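Local coordinates for Slr0280 protein (Synechocystis sp., PDB 5H3K) that is of unknown function but carries a domain of the phosphodiester glycosidase (NAGPA) family, and so may act on phosphodiester-linked sugars, at residues V65-W70 against L137-N142; S129-F134 against L144-T149; I279-R284 against P294-T299; L544-N549 against T582-G587. All coordinates share one frame; numbering follows the deposited sequence.

Contact 1: residues V65-W70 against L137-N142; sequences VAWGQW and LQAQGN
Two side-chain N-H groups of strand 61-72 end on backbone carbonyls of residues 137-142. The indole of Trp67 points at the turn after strand 138-140, and its NE1 donates to Asn142 O at 3.0 Å with an N-H...O angle of 154°. This acceptor lies close to the ring plane, but seen from the carbonyl the donor sits well above the peptide plane. Two residues further on, Gln69 extends beyond CG and brings NE2 to 3.1 Å from Leu137 O. That oxygen lies in the amide plane of the glutamine, while NE2 again stands above the carbonyl plane, and a second bond, to Thr78 OG1, fixes the rotation of the amide. Asn142 turns its own side chain off to Asn54. Between the two bonds, Ala139 CB comes to 3.4 Å from Trp67 CH2, at the far end of the six-membered ring, and Gly141 O meets the ring edge at Trp67 CZ2, also at 3.4 Å. Gly141, with its positive phi, and Asn142 form the tight reversal between strands 138-140 and 143-145. The arrangement is that of a β-hairpin held by side chains from a long strand of the N-terminal mixed β-sheet.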
loop_
_atom_site.group_PDB
_atom_site.type_symbol
_atom_site.label_atom_id
_atom_site.label_comp_id
_atom_site.label_asym_id
_atom_site.label_seq_id
_atom_site.Cartn_x
_atom_site.Cartn_y
_atom_site.Cartn_z
ATOM N N VAL A 65 -7.961 -13.361 6.936
ATOM C CA VAL A 65 -8.500 -13.725 5.631
ATOM C C VAL A 65 -9.991 -13.398 5.603
ATOM O O VAL A 65 -10.744 -13.862 6.468
ATOM C CB VAL A 65 -8.323 -15.231 5.319
ATOM C CG1 VAL A 65 -9.019 -15.583 4.000
ATOM C CG2 VAL A 65 -6.853 -15.614 5.264
ATOM N N ALA A 66 -10.421 -12.605 4.623
ATOM C CA ALA A 66 -11.841 -12.290 4.500
ATOM C C ALA A 66 -12.614 -13.527 4.042
ATOM O O ALA A 66 -12.173 -14.252 3.145
ATOM C CB ALA A 66 -12.050 -11.137 3.520
ATOM N N TRP A 67 -13.766 -13.771 4.656
ATOM C CA TRP A 67 -14.629 -14.863 4.225
ATOM C C TRP A 67 -16.088 -14.439 4.288
ATOM O O TRP A 67 -16.456 -13.497 5.004
ATOM C CB TRP A 67 -14.401 -16.120 5.078
ATOM C CG TRP A 67 -14.742 -15.899 6.500
ATOM C CD1 TRP A 67 -13.912 -15.443 7.478
ATOM C CD2 TRP A 67 -16.019 -16.111 7.118
ATOM N NE1 TRP A 67 -14.594 -15.353 8.668
ATOM C CE2 TRP A 67 -15.887 -15.760 8.475
ATOM C CE3 TRP A 67 -17.258 -16.565 6.656
ATOM C CZ2 TRP A 67 -16.953 -15.845 9.376
ATOM C CZ3 TRP A 67 -18.312 -16.653 7.553
ATOM C CH2 TRP A 67 -18.153 -16.288 8.894
ATOM N N GLY A 68 -16.912 -15.128 3.509
ATOM C CA GLY A 68 -18.348 -14.928 3.554
ATOM C C GLY A 68 -19.065 -16.206 3.163
ATOM O O GLY A 68 -18.532 -17.020 2.404
ATOM N N GLN A 69 -20.268 -16.392 3.697
ATOM C CA GLN A 69 -21.089 -17.542 3.353
ATOM C C GLN A 69 -22.442 -17.070 2.860
ATOM O O GLN A 69 -23.000 -16.102 3.385
ATOM C CB GLN A 69 -21.246 -18.486 4.554
ATOM C CG GLN A 69 -20.018 -19.334 4.826
ATOM C CD GLN A 69 -20.179 -20.242 6.035
ATOM O OE1 GLN A 69 -20.867 -19.901 7.000
ATOM N NE2 GLN A 69 -19.542 -21.408 5.985
ATOM N N TRP A 70 -22.959 -17.748 1.839
ATOM C CA TRP A 70 -24.243 -17.377 1.263
ATOM C C TRP A 70 -25.022 -18.596 0.783
ATOM O O TRP A 70 -24.501 -19.713 0.760
ATOM C CB TRP A 70 -24.056 -16.381 0.112
ATOM C CG TRP A 70 -23.320 -16.945 -1.067
ATOM C CD1 TRP A 70 -23.867 -17.501 -2.186
ATOM C CD2 TRP A 70 -21.900 -17.000 -1.244
ATOM N NE1 TRP A 70 -22.875 -17.894 -3.054
ATOM C CE2 TRP A 70 -21.657 -17.607 -2.494
ATOM C CE3 TRP A 70 -20.809 -16.611 -0.460
ATOM C CZ2 TRP A 70 -20.365 -17.821 -2.986
ATOM C CZ3 TRP A 70 -19.524 -16.825 -0.951
ATOM C CH2 TRP A 70 -19.317 -17.424 -2.199
ATOM N N LEU A 137 -18.038 -26.652 6.253
ATOM C CA LEU A 137 -17.253 -25.515 6.745
ATOM C C LEU A 137 -18.056 -24.681 7.735
ATOM O O LEU A 137 -19.105 -24.132 7.384
ATOM C CB LEU A 137 -16.842 -24.627 5.566
ATOM C CG LEU A 137 -15.788 -25.223 4.638
ATOM C CD1 LEU A 137 -15.758 -24.534 3.271
ATOM C CD2 LEU A 137 -14.456 -25.094 5.315
ATOM N N GLN A 138 -17.563 -24.566 8.966
ATOM C CA GLN A 138 -18.350 -23.923 10.015
ATOM C C GLN A 138 -17.749 -22.642 10.567
ATOM O O GLN A 138 -16.574 -22.589 10.929
ATOM C CB GLN A 138 -18.645 -24.892 11.169
ATOM C CG GLN A 138 -19.717 -25.931 10.858
ATOM C CD GLN A 138 -20.584 -26.251 12.064
ATOM O OE1 GLN A 138 -20.366 -25.729 13.157
ATOM N NE2 GLN A 138 -21.580 -27.103 11.864
ATOM N N ALA A 139 -18.591 -21.618 10.650
ATOM C CA ALA A 139 -18.185 -20.316 11.147
ATOM C C ALA A 139 -18.484 -20.195 12.626
ATOM O O ALA A 139 -19.468 -20.745 13.117
ATOM C CB ALA A 139 -18.898 -19.229 10.389
ATOM N N GLN A 140 -17.638 -19.453 13.325
ATOM C CA GLN A 140 -17.806 -19.217 14.744
ATOM C C GLN A 140 -17.675 -17.718 14.958
ATOM O O GLN A 140 -16.621 -17.220 15.371
ATOM C CB GLN A 140 -16.727 -19.970 15.514
ATOM C CG GLN A 140 -16.914 -20.003 17.012
ATOM C CD GLN A 140 -16.258 -21.223 17.627
ATOM O OE1 GLN A 140 -16.090 -22.247 16.960
ATOM N NE2 GLN A 140 -15.878 -21.121 18.901
ATOM N N GLY A 141 -18.742 -16.993 14.640
ATOM C CA GLY A 141 -18.723 -15.544 14.711
ATOM C C GLY A 141 -17.911 -14.951 13.575
ATOM O O GLY A 141 -18.234 -15.146 12.402
ATOM N N ASN A 142 -16.845 -14.240 13.931
ATOM C CA ASN A 142 -16.011 -13.561 12.954
ATOM C C ASN A 142 -14.965 -14.495 12.326
ATOM O O ASN A 142 -14.285 -14.130 11.359
ATOM C CB ASN A 142 -15.348 -12.350 13.614
ATOM C CG ASN A 142 -14.469 -11.575 12.665
ATOM O OD1 ASN A 142 -14.951 -10.967 11.711
ATOM N ND2 ASN A 142 -13.163 -11.579 12.927
#

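Contact 2: residues S129-F134 against L144-T149; sequences SLLQGF and LVMPNT
Phe134 lies with one face turned to the methyl group of Thr149. Thr149 CG2 stands 3.9 Å from the centroid of the Phe134 ring and 4° off the ring normal, an almost ideal CH-π contact over the centre of the ring. Thr149 reaches this position with OG1 in the crowded place between the backbone N and the carbonyl carbon (chi1 72°), which sets CG2 beside the backbone N; the hydroxyl is bonded to Pro174 O. CB of the threonine leans over the rim of the same face, 3.9 Å from Phe134 CE1.

At the root of the phenylalanine, Phe134 CB meets the pyrrolidine of Pro147, 3.7 Å from its CB, and the carbonyl Phe134 O comes to 3.4 Å from Pro147 CB. Ring and backbone are thus both engaged, the aromatic end by Thr149 and the stem by the proline. Nearer the sheet, Leu131 and Met146 cross obliquely. Met146 is folded back at chi2 and chi3, and its terminal CE touches Leu131 CD1 at 3.9 Å.

A type I turn, closed by Gln132 N to Ser129 O, runs into a 3-10 turn in which Phe134 N bonds to Leu131 O at 3.1 Å; this puts Leu131 and Phe134 on the same side. The contact joins that loop to the chain leaving strand 143-145, closing the open end of the hairpin 138-145. No hydrogen bond links the two segments, so their cohesion rests on dispersion and the fit of methyls, proline and aromatic face.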
loop_
_atom_site.group_PDB
_atom_site.type_symbol
_atom_site.label_atom_id
_atom_site.label_comp_id
_atom_site.label_asym_id
_atom_site.label_seq_id
_atom_site.Cartn_x
_atom_site.Cartn_y
_atom_site.Cartn_z
ATOM N N SER A 129 -16.798 -26.586 -3.116
ATOM C CA SER A 129 -16.522 -27.865 -3.768
ATOM C C SER A 129 -15.081 -28.301 -3.585
ATOM O O SER A 129 -14.796 -29.485 -3.365
ATOM C CB SER A 129 -16.854 -27.795 -5.254
ATOM O OG SER A 129 -18.258 -27.785 -5.438
ATOM N N LEU A 130 -14.176 -27.333 -3.691
ATOM C CA LEU A 130 -12.749 -27.578 -3.541
ATOM C C LEU A 130 -12.451 -28.334 -2.257
ATOM O O LEU A 130 -11.635 -29.253 -2.238
ATOM C CB LEU A 130 -12.002 -26.244 -3.516
ATOM C CG LEU A 130 -10.478 -26.297 -3.466
ATOM C CD1 LEU A 130 -9.933 -26.947 -4.723
ATOM C CD2 LEU A 130 -9.924 -24.892 -3.312
ATOM N N LEU A 131 -13.124 -27.940 -1.184
ATOM C CA LEU A 131 -12.812 -28.446 0.152
ATOM C C LEU A 131 -13.870 -29.401 0.670
ATOM O O LEU A 131 -13.893 -29.715 1.859
ATOM C CB LEU A 131 -12.683 -27.283 1.128
ATOM C CG LEU A 131 -11.631 -26.247 0.740
ATOM C CD1 LEU A 131 -11.624 -25.106 1.741
ATOM C CD2 LEU A 131 -10.271 -26.927 0.655
ATOM N N GLN A 132 -14.740 -29.858 -0.226
ATOM C CA GLN A 132 -15.897 -30.666 0.161
ATOM C C GLN A 132 -15.518 -31.967 0.878
ATOM O O GLN A 132 -16.191 -32.382 1.825
ATOM C CB GLN A 132 -16.776 -30.964 -1.061
ATOM C CG GLN A 132 -18.266 -30.973 -0.747
ATOM C CD GLN A 132 -19.118 -30.540 -1.932
ATOM O OE1 GLN A 132 -18.891 -30.972 -3.066
ATOM N NE2 GLN A 132 -20.099 -29.672 -1.676
ATOM N N GLY A 133 -14.432 -32.594 0.434
ATOM C CA GLY A 133 -13.996 -33.848 1.016
ATOM C C GLY A 133 -13.665 -33.757 2.492
ATOM O O GLY A 133 -13.628 -34.776 3.183
ATOM N N PHE A 134 -13.433 -32.543 2.986
ATOM C CA PHE A 134 -12.943 -32.368 4.349
ATOM C C PHE A 134 -14.029 -32.034 5.364
ATOM O O PHE A 134 -13.736 -31.775 6.538
ATOM C CB PHE A 134 -11.817 -31.330 4.372
ATOM C CG PHE A 134 -10.719 -31.626 3.394
ATOM C CD1 PHE A 134 -9.986 -32.799 3.500
ATOM C CD2 PHE A 134 -10.429 -30.746 2.359
ATOM C CE1 PHE A 134 -8.972 -33.094 2.590
ATOM C CE2 PHE A 134 -9.419 -31.027 1.447
ATOM C CZ PHE A 134 -8.685 -32.205 1.565
ATOM N N LEU A 144 -13.915 -18.143 10.538
ATOM C CA LEU A 144 -14.270 -19.372 9.835
ATOM C C LEU A 144 -13.261 -20.452 10.198
ATOM O O LEU A 144 -12.057 -20.276 9.994
ATOM C CB LEU A 144 -14.267 -19.150 8.322
ATOM C CG LEU A 144 -14.514 -20.352 7.394
ATOM C CD1 LEU A 144 -15.942 -20.879 7.522
ATOM C CD2 LEU A 144 -14.239 -19.960 5.952
ATOM N N VAL A 145 -13.730 -21.574 10.734
ATOM C CA VAL A 145 -12.814 -22.634 11.131
ATOM C C VAL A 145 -12.528 -23.563 9.959
ATOM O O VAL A 145 -13.433 -24.224 9.442
ATOM C CB VAL A 145 -13.372 -23.446 12.327
ATOM C CG1 VAL A 145 -12.367 -24.514 12.759
ATOM C CG2 VAL A 145 -13.696 -22.514 13.484
ATOM N N MET A 146 -11.270 -23.608 9.533
ATOM C CA MET A 146 -10.889 -24.433 8.396
ATOM C C MET A 146 -10.884 -25.910 8.792
ATOM O O MET A 146 -10.583 -26.257 9.937
ATOM C CB MET A 146 -9.528 -24.007 7.834
ATOM C CG MET A 146 -9.467 -22.542 7.403
ATOM S SD MET A 146 -10.718 -22.121 6.163
ATOM C CE MET A 146 -10.222 -23.208 4.832
ATOM N N PRO A 147 -11.224 -26.789 7.843
ATOM C CA PRO A 147 -11.385 -28.197 8.205
ATOM C C PRO A 147 -10.039 -28.879 8.406
ATOM O O PRO A 147 -9.025 -28.435 7.862
ATOM C CB PRO A 147 -12.102 -28.787 6.987
ATOM C CG PRO A 147 -11.648 -27.930 5.831
ATOM C CD PRO A 147 -11.437 -26.549 6.401
ATOM N N ASN A 148 -10.043 -29.948 9.191
ATOM C CA ASN A 148 -8.868 -30.792 9.366
ATOM C C ASN A 148 -8.660 -31.678 8.131
ATOM O O ASN A 148 -9.522 -32.479 7.781
ATOM C CB ASN A 148 -9.063 -31.651 10.619
ATOM C CG ASN A 148 -7.775 -32.282 11.114
ATOM O OD1 ASN A 148 -6.688 -32.023 10.588
ATOM N ND2 ASN A 148 -7.894 -33.123 12.140
ATOM N N THR A 149 -7.536 -31.526 7.441
ATOM C CA THR A 149 -7.287 -32.385 6.293
ATOM C C THR A 149 -6.575 -33.691 6.665
ATOM O O THR A 149 -6.388 -34.559 5.806
ATOM C CB THR A 149 -6.483 -31.666 5.205
ATOM O OG1 THR A 149 -5.134 -31.499 5.654
ATOM C CG2 THR A 149 -7.112 -30.305 4.886
#

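Contact 3: residues I279-R284 against P294-T299; sequences ITWQQR and PVTTVT
Thr297 OG1 is gripped three times: it accepts from Arg284 NH1 at 2.9 Å and from water 3, and donates to water 1 at 2.7 Å. Its chi1 of 60° sets the oxygen between the backbone N and the carbonyl carbon, facing strand 279-288. Water 1 also accepts from Thr299 OG1 and donates to Thr280 O and Gln282 OE1, while water 3 takes the N-H of Arg284 NE and gives to Val295 O. The guanidinium meets Thr297 roughly edge-on, and Gln282 NE2 lies 3.5 Å above the guanidinium plane.

Among the side chains opposite, Thr296 OG1 donates to Gln283 OE1 at 2.7 Å, in the amide plane and on a lone pair; water 2 closes the ring from Gln283 NE2 back to that hydroxyl. Gln283 attains this by bending at chi2. Ile279 CG2 packs on Val298 CG1 at 3.6 Å.

Beneath the side chains runs a regular antiparallel pairing, with hydrogen-bonded pairs Thr280-Thr299, Gln282-Thr297 and Arg284-Val295; Thr297 N to Gln282 O is nearly straight (3.0 Å, 176°). This β-hairpin lies within a large antiparallel sheet, flanked by strand 271-276 beyond 279-288 and strand 542-547 beyond 291-300, while strand 584-586 packs over the face bearing Trp281 and Thr296.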
loop_
_atom_site.group_PDB
_atom_site.type_symbol
_atom_site.label_atom_id
_atom_site.label_comp_id
_atom_site.label_asym_id
_atom_site.label_seq_id
_atom_site.Cartn_x
_atom_site.Cartn_y
_atom_site.Cartn_z
ATOM N N ILE A 279 -10.257 -3.620 -12.970
ATOM C CA ILE A 279 -9.032 -3.846 -12.187
ATOM C C ILE A 279 -8.301 -5.128 -12.588
ATOM O O ILE A 279 -8.872 -6.223 -12.528
ATOM C CB ILE A 279 -9.309 -3.905 -10.671
ATOM C CG1 ILE A 279 -9.916 -2.592 -10.167
ATOM C CG2 ILE A 279 -8.008 -4.203 -9.912
ATOM C CD1 ILE A 279 -10.218 -2.573 -8.688
ATOM N N THR A 280 -7.034 -4.991 -12.966
ATOM C CA THR A 280 -6.200 -6.127 -13.363
ATOM C C THR A 280 -4.882 -6.177 -12.589
ATOM O O THR A 280 -4.166 -5.173 -12.497
ATOM C CB THR A 280 -5.903 -6.069 -14.859
ATOM O OG1 THR A 280 -7.144 -6.047 -15.570
ATOM C CG2 THR A 280 -5.090 -7.284 -15.305
ATOM N N TRP A 281 -4.573 -7.350 -12.032
ATOM C CA TRP A 281 -3.359 -7.569 -11.240
ATOM C C TRP A 281 -2.346 -8.359 -12.080
ATOM O O TRP A 281 -2.700 -9.373 -12.680
ATOM C CB TRP A 281 -3.757 -8.304 -9.939
ATOM C CG TRP A 281 -2.721 -9.160 -9.246
ATOM C CD1 TRP A 281 -1.371 -8.978 -9.200
ATOM C CD2 TRP A 281 -2.991 -10.343 -8.480
ATOM N NE1 TRP A 281 -0.785 -9.972 -8.442
ATOM C CE2 TRP A 281 -1.754 -10.822 -8.003
ATOM C CE3 TRP A 281 -4.157 -11.027 -8.155
ATOM C CZ2 TRP A 281 -1.661 -11.971 -7.210
ATOM C CZ3 TRP A 281 -4.060 -12.171 -7.369
ATOM C CH2 TRP A 281 -2.823 -12.627 -6.906
ATOM N N GLN A 282 -1.102 -7.879 -12.172
ATOM C CA GLN A 282 -0.084 -8.607 -12.923
ATOM C C GLN A 282 1.197 -8.738 -12.145
ATOM O O GLN A 282 1.572 -7.832 -11.396
ATOM C CB GLN A 282 0.210 -7.932 -14.273
ATOM C CG GLN A 282 -0.984 -7.903 -15.204
ATOM C CD GLN A 282 -0.804 -6.941 -16.362
ATOM O OE1 GLN A 282 -1.348 -5.829 -16.364
ATOM N NE2 GLN A 282 -0.047 -7.366 -17.357
ATOM N N GLN A 283 1.855 -9.883 -12.320
ATOM C CA GLN A 283 3.223 -10.079 -11.854
ATOM C C GLN A 283 4.057 -10.342 -13.109
ATOM O O GLN A 283 3.708 -11.210 -13.910
ATOM C CB GLN A 283 3.308 -11.246 -10.866
ATOM C CG GLN A 283 4.699 -11.484 -10.309
ATOM C CD GLN A 283 5.202 -10.313 -9.480
ATOM O OE1 GLN A 283 4.432 -9.701 -8.724
ATOM N NE2 GLN A 283 6.498 -9.981 -9.624
ATOM N N ARG A 284 5.127 -9.576 -13.292
ATOM C CA ARG A 284 5.908 -9.591 -14.532
ATOM C C ARG A 284 7.386 -9.451 -14.237
ATOM O O ARG A 284 7.772 -8.989 -13.159
ATOM C CB ARG A 284 5.511 -8.396 -15.413
ATOM C CG ARG A 284 4.264 -8.584 -16.252
ATOM C CD ARG A 284 3.936 -7.305 -17.014
ATOM N NE ARG A 284 3.286 -6.307 -16.163
ATOM C CZ ARG A 284 2.721 -5.201 -16.623
ATOM N NH1 ARG A 284 2.145 -4.346 -15.788
ATOM N NH2 ARG A 284 2.735 -4.961 -17.928
ATOM N N PRO A 294 11.646 -8.224 -11.203
ATOM C CA PRO A 294 10.266 -8.662 -10.952
ATOM C C PRO A 294 9.446 -7.451 -10.503
ATOM O O PRO A 294 9.885 -6.724 -9.603
ATOM C CB PRO A 294 10.407 -9.672 -9.801
ATOM C CG PRO A 294 11.872 -10.071 -9.805
ATOM C CD PRO A 294 12.607 -8.830 -10.268
ATOM N N VAL A 295 8.298 -7.215 -11.141
ATOM C CA VAL A 295 7.451 -6.068 -10.820
ATOM C C VAL A 295 5.992 -6.473 -10.607
ATOM O O VAL A 295 5.424 -7.253 -11.384
ATOM C CB VAL A 295 7.530 -4.980 -11.927
ATOM C CG1 VAL A 295 6.537 -3.862 -11.671
ATOM C CG2 VAL A 295 8.941 -4.399 -12.020
ATOM N N THR A 296 5.382 -5.953 -9.543
ATOM C CA THR A 296 3.969 -6.167 -9.285
ATOM C C THR A 296 3.179 -4.915 -9.640
ATOM O O THR A 296 3.538 -3.796 -9.239
ATOM C CB THR A 296 3.706 -6.465 -7.801
ATOM O OG1 THR A 296 4.657 -7.421 -7.319
ATOM C CG2 THR A 296 2.299 -7.007 -7.621
ATOM N N THR A 297 2.107 -5.090 -10.407
ATOM C CA THR A 297 1.263 -3.958 -10.767
ATOM C C THR A 297 -0.205 -4.257 -10.536
ATOM O O THR A 297 -0.653 -5.408 -10.617
ATOM C CB THR A 297 1.435 -3.537 -12.239
ATOM O OG1 THR A 297 1.085 -4.634 -13.096
ATOM C CG2 THR A 297 2.868 -3.103 -12.523
ATOM N N VAL A 298 -0.961 -3.204 -10.271
ATOM C CA VAL A 298 -2.409 -3.287 -10.352
ATOM C C VAL A 298 -2.835 -2.140 -11.233
ATOM O O VAL A 298 -2.450 -0.989 -11.003
ATOM C CB VAL A 298 -3.087 -3.197 -8.995
ATOM C CG1 VAL A 298 -4.588 -3.219 -9.175
ATOM C CG2 VAL A 298 -2.631 -4.351 -8.099
ATOM N N THR A 299 -3.596 -2.464 -12.272
ATOM C CA THR A 299 -4.007 -1.468 -13.247
ATOM C C THR A 299 -5.501 -1.226 -13.093
ATOM O O THR A 299 -6.299 -2.167 -13.030
ATOM C CB THR A 299 -3.667 -1.904 -14.688
ATOM O OG1 THR A 299 -2.243 -2.043 -14.824
ATOM C CG2 THR A 299 -4.163 -0.859 -15.689
HETATM O O HOH W 1 -1.523 -4.595 -13.879
HETATM O O HOH W 2 7.691 -8.209 -7.446
HETATM O O HOH W 3 3.497 -6.363 -13.370
#

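Contact 4: residues L544-N549 against T582-G587; sequences LVASHN and TSLALG
Within the phosphodiester glycosidase family domain, strand 542-547 of the large antiparallel sheet packs its inner face against strand 584-586, which belongs to a second sheet and pairs there with strand 336-339. The two layers meet through side chains, with no hydrogen bond between the segments. Leu584 CB lies 4.2 Å from Ala546 CB; with CG anti to the backbone N (chi1 172°), Leu584 CD1 comes to 4.2 Å from Leu544 CB. Strand 291-300 is the neighbour of strand 542-547 within its own sheet.

Where strand 542-547 ends, the packing becomes more polar at its margins. The imidazole of His548 is bonded at both nitrogens, ND1 to Ser530 OG and NE2 to Asp592 OD2; the carboxylate would be expected to favour a proton on NE2. The other oxygen of Asp592 takes Leu584 N, so one carboxylate ties both segments together. Thr582 places OG1 beside its backbone N (chi1 -69°), bonded to Ser532 OG, which leaves the methyl for the interface. His548 and Thr582 meet tip to tip, and Thr582 CG2 lies 3.7 Å from both Ala546 CB and His548 CE1.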
loop_
_atom_site.group_PDB
_atom_site.type_symbol
_atom_site.label_atom_id
_atom_site.label_comp_id
_atom_site.label_asym_id
_atom_site.label_seq_id
_atom_site.Cartn_x
_atom_site.Cartn_y
_atom_site.Cartn_z
ATOM N N LEU A 544 -0.587 1.170 -10.475
ATOM C CA LEU A 544 0.139 1.202 -9.213
ATOM C C LEU A 544 1.253 0.172 -9.350
ATOM O O LEU A 544 1.001 -0.977 -9.750
ATOM C CB LEU A 544 -0.783 0.849 -8.047
ATOM C CG LEU A 544 -2.093 1.635 -7.939
ATOM C CD1 LEU A 544 -2.851 1.215 -6.685
ATOM C CD2 LEU A 544 -1.844 3.133 -7.906
ATOM N N VAL A 545 2.482 0.564 -9.018
ATOM C CA VAL A 545 3.664 -0.256 -9.311
ATOM C C VAL A 545 4.567 -0.439 -8.093
ATOM O O VAL A 545 4.908 0.537 -7.424
ATOM C CB VAL A 545 4.522 0.426 -10.406
ATOM C CG1 VAL A 545 5.724 -0.454 -10.778
ATOM C CG2 VAL A 545 3.675 0.745 -11.629
ATOM N N ALA A 546 4.949 -1.683 -7.810
ATOM C CA ALA A 546 5.922 -1.995 -6.754
ATOM C C ALA A 546 7.025 -2.871 -7.333
ATOM O O ALA A 546 6.738 -3.927 -7.914
ATOM C CB ALA A 546 5.237 -2.727 -5.577
ATOM N N SER A 547 8.274 -2.444 -7.174
ATOM C CA SER A 547 9.429 -3.212 -7.633
ATOM C C SER A 547 10.398 -3.440 -6.484
ATOM O O SER A 547 10.528 -2.611 -5.586
ATOM C CB SER A 547 10.145 -2.512 -8.787
ATOM O OG SER A 547 10.766 -1.321 -8.339
ATOM N N HIS A 548 11.096 -4.567 -6.506
ATOM C CA HIS A 548 12.103 -4.801 -5.470
ATOM C C HIS A 548 13.472 -5.052 -6.088
ATOM O O HIS A 548 13.901 -4.265 -6.934
ATOM C CB HIS A 548 11.616 -5.868 -4.484
ATOM C CG HIS A 548 10.370 -5.449 -3.751
ATOM N ND1 HIS A 548 10.410 -4.605 -2.663
ATOM C CD2 HIS A 548 9.065 -5.715 -3.984
ATOM C CE1 HIS A 548 9.173 -4.386 -2.237
ATOM N NE2 HIS A 548 8.340 -5.043 -3.018
ATOM N N ASN A 549 14.179 -6.098 -5.674
ATOM C CA ASN A 549 15.522 -6.329 -6.213
ATOM C C ASN A 549 15.462 -6.928 -7.600
ATOM O O ASN A 549 14.580 -7.752 -7.890
ATOM C CB ASN A 549 16.313 -7.285 -5.311
ATOM C CG ASN A 549 16.660 -6.667 -3.973
ATOM O OD1 ASN A 549 17.789 -6.237 -3.749
ATOM N ND2 ASN A 549 15.686 -6.617 -3.076
ATOM N N THR A 582 7.720 0.490 0.577
ATOM C CA THR A 582 7.026 -0.054 -0.600
ATOM C C THR A 582 6.128 -1.222 -0.204
ATOM O O THR A 582 6.585 -2.185 0.394
ATOM C CB THR A 582 8.007 -0.485 -1.711
ATOM O OG1 THR A 582 8.627 0.685 -2.270
ATOM C CG2 THR A 582 7.253 -1.221 -2.833
ATOM N N SER A 583 4.845 -1.128 -0.553
ATOM C CA SER A 583 3.879 -2.181 -0.257
ATOM C C SER A 583 2.597 -1.939 -1.056
ATOM O O SER A 583 2.119 -0.807 -1.170
ATOM C CB SER A 583 3.616 -2.251 1.255
ATOM O OG SER A 583 3.659 -0.941 1.827
ATOM N N LEU A 584 2.066 -3.010 -1.623
ATOM C CA LEU A 584 0.918 -2.929 -2.523
ATOM C C LEU A 584 -0.073 -3.992 -2.084
ATOM O O LEU A 584 0.256 -5.184 -2.094
ATOM C CB LEU A 584 1.384 -3.188 -3.964
ATOM C CG LEU A 584 0.361 -3.350 -5.090
ATOM C CD1 LEU A 584 -0.568 -2.153 -5.105
ATOM C CD2 LEU A 584 1.090 -3.487 -6.424
ATOM N N ALA A 585 -1.278 -3.568 -1.678
ATOM C CA ALA A 585 -2.270 -4.498 -1.125
ATOM C C ALA A 585 -3.460 -4.646 -2.062
ATOM O O ALA A 585 -3.936 -3.664 -2.631
ATOM C CB ALA A 585 -2.751 -4.049 0.274
ATOM N N LEU A 586 -3.946 -5.877 -2.210
ATOM C CA LEU A 586 -5.118 -6.144 -3.030
ATOM C C LEU A 586 -6.030 -7.069 -2.244
ATOM O O LEU A 586 -5.599 -8.132 -1.786
ATOM C CB LEU A 586 -4.711 -6.786 -4.369
ATOM C CG LEU A 586 -5.870 -7.160 -5.308
ATOM C CD1 LEU A 586 -6.560 -5.904 -5.833
ATOM C CD2 LEU A 586 -5.392 -8.057 -6.466
ATOM N N GLY A 587 -7.287 -6.664 -2.078
ATOM C CA GLY A 587 -8.202 -7.406 -1.223
ATOM C C GLY A 587 -7.659 -7.561 0.190
ATOM O O GLY A 587 -7.852 -8.597 0.829
#

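The four contacts form two pairs. Contacts 1 and 2, with centres 12 Å apart, share the hairpin of strands 138-140 and 143-145: Gln138 O probably bonds Val145 N at 3.0 Å, and Leu137 CD2 touches Pro147 CD at 3.5 Å. Contacts 3 and 4 lie 9 Å apart between centres and join as neighbouring strands through two probable hydrogen bonds, Val298 O to Leu544 N and Thr296 O to Ala546 N, both measuring 2.9 Å. The pairs are separated by about 28 to 31 Å between centres, yet contacts 1 and 4 approach to about 6 Å at their nearest atoms. Contact 4 lies within the phosphodiester glycosidase domain.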